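Local coordinates for protein thin, isoform D (Drosophila melanogaster, PDB 6XG7) that probably acts in ubiquitin transfer as a RING-finger and NHL-repeat protein of muscle, its NHL beta-propeller, the part crystallised, probably serving in protein-protein interaction, at residues F129-W143 and I153-F166. Sequence-based numbering, arbitrary orientation.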
loop_
_atom_site.group_PDB
_atom_site.type_symbol
_atom_site.label_atom_id
_atom_site.label_comp_id
_atom_site.label_asym_id
_atom_site.label_seq_id
_atom_site.Cartn_x
_atom_site.Cartn_y
_atom_site.Cartn_z
ATOM N N PHE A 129 15.615 3.524 -9.890
ATOM C CA PHE A 129 16.619 2.581 -9.432
ATOM C C PHE A 129 16.043 1.182 -9.449
ATOM O O PHE A 129 14.843 0.979 -9.222
ATOM C CB PHE A 129 17.222 2.940 -8.066
ATOM C CG PHE A 129 16.228 3.002 -6.917
ATOM C CD1 PHE A 129 15.546 4.173 -6.618
ATOM C CD2 PHE A 129 16.035 1.902 -6.104
ATOM C CE1 PHE A 129 14.671 4.234 -5.535
ATOM C CE2 PHE A 129 15.167 1.961 -5.025
ATOM C CZ PHE A 129 14.485 3.118 -4.741
ATOM N N GLY A 130 16.910 0.229 -9.730
ATOM C CA GLY A 130 16.549 -1.168 -9.749
ATOM C C GLY A 130 16.374 -1.711 -11.157
ATOM O O GLY A 130 16.145 -0.980 -12.123
ATOM N N SER A 131 16.529 -3.024 -11.261
ATOM C CA SER A 131 16.217 -3.778 -12.462
ATOM C C SER A 131 15.903 -5.198 -12.013
ATOM O O SER A 131 16.009 -5.530 -10.829
ATOM C CB SER A 131 17.368 -3.735 -13.475
ATOM O OG SER A 131 18.551 -4.290 -12.929
ATOM N N GLN A 132 15.513 -6.036 -12.963
ATOM C CA GLN A 132 15.040 -7.371 -12.627
ATOM C C GLN A 132 16.187 -8.273 -12.181
ATOM O O GLN A 132 17.226 -8.349 -12.844
ATOM C CB GLN A 132 14.304 -7.976 -13.823
ATOM C CG GLN A 132 13.620 -9.280 -13.507
ATOM C CD GLN A 132 14.475 -10.469 -13.846
ATOM O OE1 GLN A 132 15.106 -10.497 -14.896
ATOM N NE2 GLN A 132 14.500 -11.456 -12.969
ATOM N N GLY A 133 16.000 -8.953 -11.055
ATOM C CA GLY A 133 16.983 -9.904 -10.581
ATOM C C GLY A 133 16.898 -10.106 -9.080
ATOM O O GLY A 133 15.930 -9.713 -8.431
ATOM N N THR A 134 17.930 -10.780 -8.552
ATOM C CA THR A 134 17.996 -11.160 -7.150
ATOM C C THR A 134 19.141 -10.507 -6.396
ATOM O O THR A 134 19.182 -10.627 -5.167
ATOM C CB THR A 134 18.122 -12.688 -6.992
ATOM O OG1 THR A 134 19.260 -13.141 -7.730
ATOM C CG2 THR A 134 16.850 -13.408 -7.486
ATOM N N ALA A 135 20.083 -9.854 -7.077
ATOM C CA ALA A 135 21.138 -9.122 -6.386
ATOM C C ALA A 135 20.529 -8.022 -5.511
ATOM O O ALA A 135 19.366 -7.622 -5.673
ATOM C CB ALA A 135 22.107 -8.519 -7.406
ATOM N N ASP A 136 21.320 -7.546 -4.556
ATOM C CA ASP A 136 20.891 -6.409 -3.753
ATOM C C ASP A 136 20.582 -5.242 -4.679
ATOM O O ASP A 136 21.368 -4.922 -5.576
ATOM C CB ASP A 136 21.990 -5.985 -2.784
ATOM C CG ASP A 136 22.265 -7.006 -1.719
ATOM O OD1 ASP A 136 21.514 -7.991 -1.585
ATOM O OD2 ASP A 136 23.257 -6.804 -0.992
ATOM N N GLY A 137 19.432 -4.609 -4.471
ATOM C CA GLY A 137 19.031 -3.518 -5.336
ATOM C C GLY A 137 18.341 -3.930 -6.613
ATOM O O GLY A 137 17.978 -3.060 -7.408
ATOM N N LYS A 138 18.167 -5.224 -6.849
ATOM C CA LYS A 138 17.378 -5.728 -7.957
ATOM C C LYS A 138 16.115 -6.373 -7.406
ATOM O O LYS A 138 16.079 -6.813 -6.254
ATOM C CB LYS A 138 18.194 -6.719 -8.772
ATOM C CG LYS A 138 19.361 -6.058 -9.511
ATOM C CD LYS A 138 19.969 -6.969 -10.534
ATOM C CE LYS A 138 21.143 -6.284 -11.208
ATOM N NZ LYS A 138 21.735 -7.166 -12.239
ATOM N N PHE A 139 15.077 -6.414 -8.236
ATOM C CA PHE A 139 13.751 -6.832 -7.814
ATOM C C PHE A 139 13.188 -7.923 -8.716
ATOM O O PHE A 139 13.502 -8.025 -9.907
ATOM C CB PHE A 139 12.746 -5.676 -7.863
ATOM C CG PHE A 139 13.164 -4.455 -7.093
ATOM C CD1 PHE A 139 13.053 -4.435 -5.725
ATOM C CD2 PHE A 139 13.644 -3.336 -7.728
ATOM C CE1 PHE A 139 13.419 -3.312 -4.990
ATOM C CE2 PHE A 139 14.010 -2.214 -7.011
ATOM C CZ PHE A 139 13.897 -2.213 -5.624
ATOM N N ASN A 140 12.275 -8.692 -8.144
ATOM C CA ASN A 140 11.361 -9.518 -8.929
ATOM C C ASN A 140 9.958 -9.126 -8.492
ATOM O O ASN A 140 9.415 -9.678 -7.533
ATOM C CB ASN A 140 11.618 -11.012 -8.757
ATOM C CG ASN A 140 12.718 -11.522 -9.658
ATOM O OD1 ASN A 140 12.667 -11.356 -10.871
ATOM N ND2 ASN A 140 13.707 -12.175 -9.065
ATOM N N TYR A 141 9.391 -8.165 -9.213
ATOM C CA TYR A 141 8.038 -7.649 -9.040
ATOM C C TYR A 141 7.940 -6.829 -7.760
ATOM O O TYR A 141 7.305 -7.247 -6.781
ATOM C CB TYR A 141 6.972 -8.752 -9.066
ATOM C CG TYR A 141 7.099 -9.623 -10.281
ATOM C CD1 TYR A 141 6.598 -9.234 -11.532
ATOM C CD2 TYR A 141 7.744 -10.840 -10.200
ATOM C CE1 TYR A 141 6.744 -10.043 -12.654
ATOM C CE2 TYR A 141 7.910 -11.643 -11.309
ATOM C CZ TYR A 141 7.407 -11.251 -12.523
ATOM O OH TYR A 141 7.589 -12.086 -13.593
ATOM N N PRO A 142 8.550 -5.649 -7.729
ATOM C CA PRO A 142 8.325 -4.760 -6.587
ATOM C C PRO A 142 6.860 -4.369 -6.545
ATOM O O PRO A 142 6.250 -4.062 -7.570
ATOM C CB PRO A 142 9.222 -3.560 -6.893
ATOM C CG PRO A 142 9.262 -3.500 -8.384
ATOM C CD PRO A 142 9.220 -4.949 -8.842
ATOM N N TRP A 143 6.293 -4.393 -5.344
ATOM C CA TRP A 143 4.858 -4.225 -5.182
ATOM C C TRP A 143 4.585 -3.044 -4.251
ATOM O O TRP A 143 4.554 -1.897 -4.701
ATOM C CB TRP A 143 4.199 -5.534 -4.733
ATOM C CG TRP A 143 2.724 -5.573 -5.063
ATOM C CD1 TRP A 143 1.721 -4.881 -4.439
ATOM C CD2 TRP A 143 2.095 -6.311 -6.115
ATOM N NE1 TRP A 143 0.518 -5.143 -5.033
ATOM C CE2 TRP A 143 0.714 -6.016 -6.060
ATOM C CE3 TRP A 143 2.558 -7.185 -7.095
ATOM C CZ2 TRP A 143 -0.210 -6.567 -6.944
ATOM C CZ3 TRP A 143 1.628 -7.745 -7.975
ATOM C CH2 TRP A 143 0.264 -7.440 -7.881
ATOM N N ILE A 153 13.313 4.484 1.820
ATOM C CA ILE A 153 12.318 3.803 1.000
ATOM C C ILE A 153 12.346 2.309 1.319
ATOM O O ILE A 153 13.407 1.675 1.298
ATOM C CB ILE A 153 12.588 4.051 -0.498
ATOM C CG1 ILE A 153 12.491 5.533 -0.829
ATOM C CG2 ILE A 153 11.626 3.252 -1.355
ATOM C CD1 ILE A 153 13.003 5.882 -2.221
ATOM N N TYR A 154 11.176 1.743 1.590
ATOM C CA TYR A 154 11.026 0.332 1.922
ATOM C C TYR A 154 10.143 -0.305 0.860
ATOM O O TYR A 154 9.028 0.174 0.618
ATOM C CB TYR A 154 10.360 0.159 3.298
ATOM C CG TYR A 154 11.098 0.786 4.464
ATOM C CD1 TYR A 154 11.132 2.167 4.633
ATOM C CD2 TYR A 154 11.766 0.002 5.389
ATOM C CE1 TYR A 154 11.806 2.750 5.675
ATOM C CE2 TYR A 154 12.458 0.578 6.440
ATOM C CZ TYR A 154 12.463 1.951 6.580
ATOM O OH TYR A 154 13.154 2.507 7.642
ATOM N N VAL A 155 10.633 -1.381 0.245
ATOM C CA VAL A 155 10.003 -2.006 -0.911
ATOM C C VAL A 155 9.699 -3.467 -0.608
ATOM O O VAL A 155 10.580 -4.218 -0.179
ATOM C CB VAL A 155 10.921 -1.952 -2.147
ATOM C CG1 VAL A 155 10.240 -2.630 -3.355
ATOM C CG2 VAL A 155 11.305 -0.544 -2.469
ATOM N N CYS A 156 8.468 -3.817 -0.820
ATOM C CA CYS A 156 8.094 -5.287 -0.886
ATOM C C CYS A 156 8.444 -5.954 -2.252
ATOM O O CYS A 156 7.905 -5.626 -3.320
ATOM C CB CYS A 156 6.595 -5.473 -0.714
ATOM S SG CYS A 156 6.036 -5.288 0.948
ATOM N N ASP A 157 9.497 -6.737 -2.209
ATOM C CA ASP A 157 10.085 -7.327 -3.414
ATOM C C ASP A 157 9.464 -8.713 -3.509
ATOM O O ASP A 157 9.999 -9.697 -2.995
ATOM C CB ASP A 157 11.597 -7.363 -3.210
ATOM C CG ASP A 157 12.346 -7.887 -4.398
ATOM O OD1 ASP A 157 11.707 -8.182 -5.426
ATOM O OD2 ASP A 157 13.588 -7.992 -4.280
ATOM N N LYS A 158 8.298 -8.771 -4.158
ATOM C CA LYS A 158 7.332 -9.836 -3.895
ATOM C C LYS A 158 7.907 -11.216 -4.189
ATOM O O LYS A 158 7.853 -12.112 -3.339
ATOM C CB LYS A 158 6.063 -9.593 -4.713
ATOM C CG LYS A 158 5.007 -10.648 -4.480
ATOM C CD LYS A 158 3.719 -10.322 -5.198
ATOM C CE LYS A 158 3.765 -10.640 -6.685
ATOM N NZ LYS A 158 3.601 -12.098 -6.997
ATOM N N GLU A 159 8.418 -11.427 -5.400
ATOM C CA GLU A 159 8.871 -12.768 -5.763
ATOM C C GLU A 159 10.261 -13.088 -5.233
ATOM O O GLU A 159 10.710 -14.225 -5.385
ATOM C CB GLU A 159 8.753 -13.000 -7.271
ATOM C CG GLU A 159 7.321 -13.226 -7.713
ATOM C CD GLU A 159 6.652 -14.337 -6.941
ATOM O OE1 GLU A 159 7.211 -15.454 -6.911
ATOM O OE2 GLU A 159 5.598 -14.056 -6.321
ATOM N N ASN A 160 10.939 -12.137 -4.597
ATOM C CA ASN A 160 12.142 -12.452 -3.839
ATOM C C ASN A 160 11.857 -12.626 -2.350
ATOM O O ASN A 160 12.790 -12.810 -1.566
ATOM C CB ASN A 160 13.217 -11.387 -4.061
ATOM C CG ASN A 160 13.793 -11.419 -5.463
ATOM O OD1 ASN A 160 13.825 -12.458 -6.125
ATOM N ND2 ASN A 160 14.243 -10.266 -5.927
ATOM N N HIS A 161 10.585 -12.577 -1.949
ATOM C CA HIS A 161 10.139 -12.855 -0.581
ATOM C C HIS A 161 10.917 -12.036 0.450
ATOM O O HIS A 161 11.332 -12.515 1.503
ATOM C CB HIS A 161 10.158 -14.355 -0.302
ATOM C CG HIS A 161 9.433 -15.146 -1.350
ATOM N ND1 HIS A 161 8.071 -15.043 -1.549
ATOM C CD2 HIS A 161 9.884 -16.016 -2.285
ATOM C CE1 HIS A 161 7.714 -15.832 -2.544
ATOM N NE2 HIS A 161 8.796 -16.430 -3.013
ATOM N N ARG A 162 11.061 -10.746 0.157
ATOM C CA ARG A 162 11.876 -9.901 1.009
ATOM C C ARG A 162 11.421 -8.454 0.941
ATOM O O ARG A 162 10.716 -8.031 0.019
ATOM C CB ARG A 162 13.354 -9.996 0.625
ATOM C CG ARG A 162 13.667 -9.396 -0.742
ATOM C CD ARG A 162 15.062 -9.751 -1.180
ATOM N NE ARG A 162 15.414 -9.160 -2.461
ATOM C CZ ARG A 162 16.592 -9.358 -3.040
ATOM N NH1 ARG A 162 17.506 -10.093 -2.417
ATOM N NH2 ARG A 162 16.888 -8.803 -4.196
ATOM N N VAL A 163 11.882 -7.693 1.922
ATOM C CA VAL A 163 11.815 -6.244 1.939
ATOM C C VAL A 163 13.221 -5.733 1.691
ATOM O O VAL A 163 14.179 -6.218 2.301
ATOM C CB VAL A 163 11.291 -5.751 3.302
ATOM C CG1 VAL A 163 11.365 -4.247 3.394
ATOM C CG2 VAL A 163 9.877 -6.223 3.522
ATOM N N GLN A 164 13.347 -4.736 0.829
ATOM C CA GLN A 164 14.607 -4.041 0.632
ATOM C C GLN A 164 14.438 -2.582 1.034
ATOM O O GLN A 164 13.373 -1.980 0.855
ATOM C CB GLN A 164 15.094 -4.121 -0.809
ATOM C CG GLN A 164 15.439 -5.502 -1.294
ATOM C CD GLN A 164 16.203 -5.453 -2.592
ATOM O OE1 GLN A 164 17.355 -5.024 -2.623
ATOM N NE2 GLN A 164 15.553 -5.839 -3.679
ATOM N N VAL A 165 15.507 -2.021 1.590
ATOM C CA VAL A 165 15.530 -0.677 2.153
ATOM C C VAL A 165 16.591 0.135 1.421
ATOM O O VAL A 165 17.717 -0.337 1.209
ATOM C CB VAL A 165 15.811 -0.689 3.672
ATOM C CG1 VAL A 165 15.668 0.709 4.245
ATOM C CG2 VAL A 165 14.879 -1.675 4.381
ATOM N N PHE A 166 16.232 1.372 1.065
ATOM C CA PHE A 166 17.058 2.260 0.264
ATOM C C PHE A 166 17.057 3.651 0.876
ATOM O O PHE A 166 16.091 4.066 1.523
ATOM C CB PHE A 166 16.510 2.380 -1.176
ATOM C CG PHE A 166 16.387 1.072 -1.865
ATOM C CD1 PHE A 166 15.256 0.287 -1.707
ATOM C CD2 PHE A 166 17.432 0.576 -2.635
ATOM C CE1 PHE A 166 15.172 -0.950 -2.318
ATOM C CE2 PHE A 166 17.327 -0.651 -3.237
ATOM C CZ PHE A 166 16.205 -1.409 -3.071
HETATM O O HOH W 1 20.576 -10.347 -2.847
#
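Asp157 meets the backbone of Asn140 and the ring of Phe139 in segment 129-143. With CG anti to the backbone N (chi1 -177°), the carboxylate is carried to Asn140 N. CB passes 4.1 Å from Phe139 CD1, and CG lies at the edge of that ring. OD1 accepts the Asn140 N-H at 2.8 Å, on the syn lone pair. OD2 takes three hydrogen bonds from its own segment, from Asn160 ND2, Gln164 NE2 and Arg162 NE, the last within a salt bridge. The same three residues also bond to segment 129-143. Asn160 ND2 gives its other hydrogen to Gly133 O, while Asn160 OD1 receives Asn140 ND2 in a nearly straight bond (176°), the two amides turned 72° apart.

The contact lies within one blade of the NHL beta-propeller. Strand 142-147 runs antiparallel to 153-157; Pro142 and Asp157 form a non-hydrogen-bonded pair, and Trp143 N donates to Cys156 O.

Lys138 O is gripped from opposite faces of its plane, by Gln164 NE2 at 2.8 Å and by Arg162 NH2 at 3.0 Å. Gln164 OE1 accepts Gly137 N in the carbonyl plane, in the type II turn 135-138. Weak bonds run from Arg162 NH1 and NH2 to Thr134 O, and from NH2 to Ala135 O. A water joins Arg162 NH1, Thr134 O and Asp136 OD1, and Lys175 forms a salt bridge with Asp136.

Phe129 puts CE2 over the centre of the Phe166 ring. Phe139 CZ meets Phe166 CZ obliquely, at 3.5 Å, and Phe139 CE1 touches Val155 CG1.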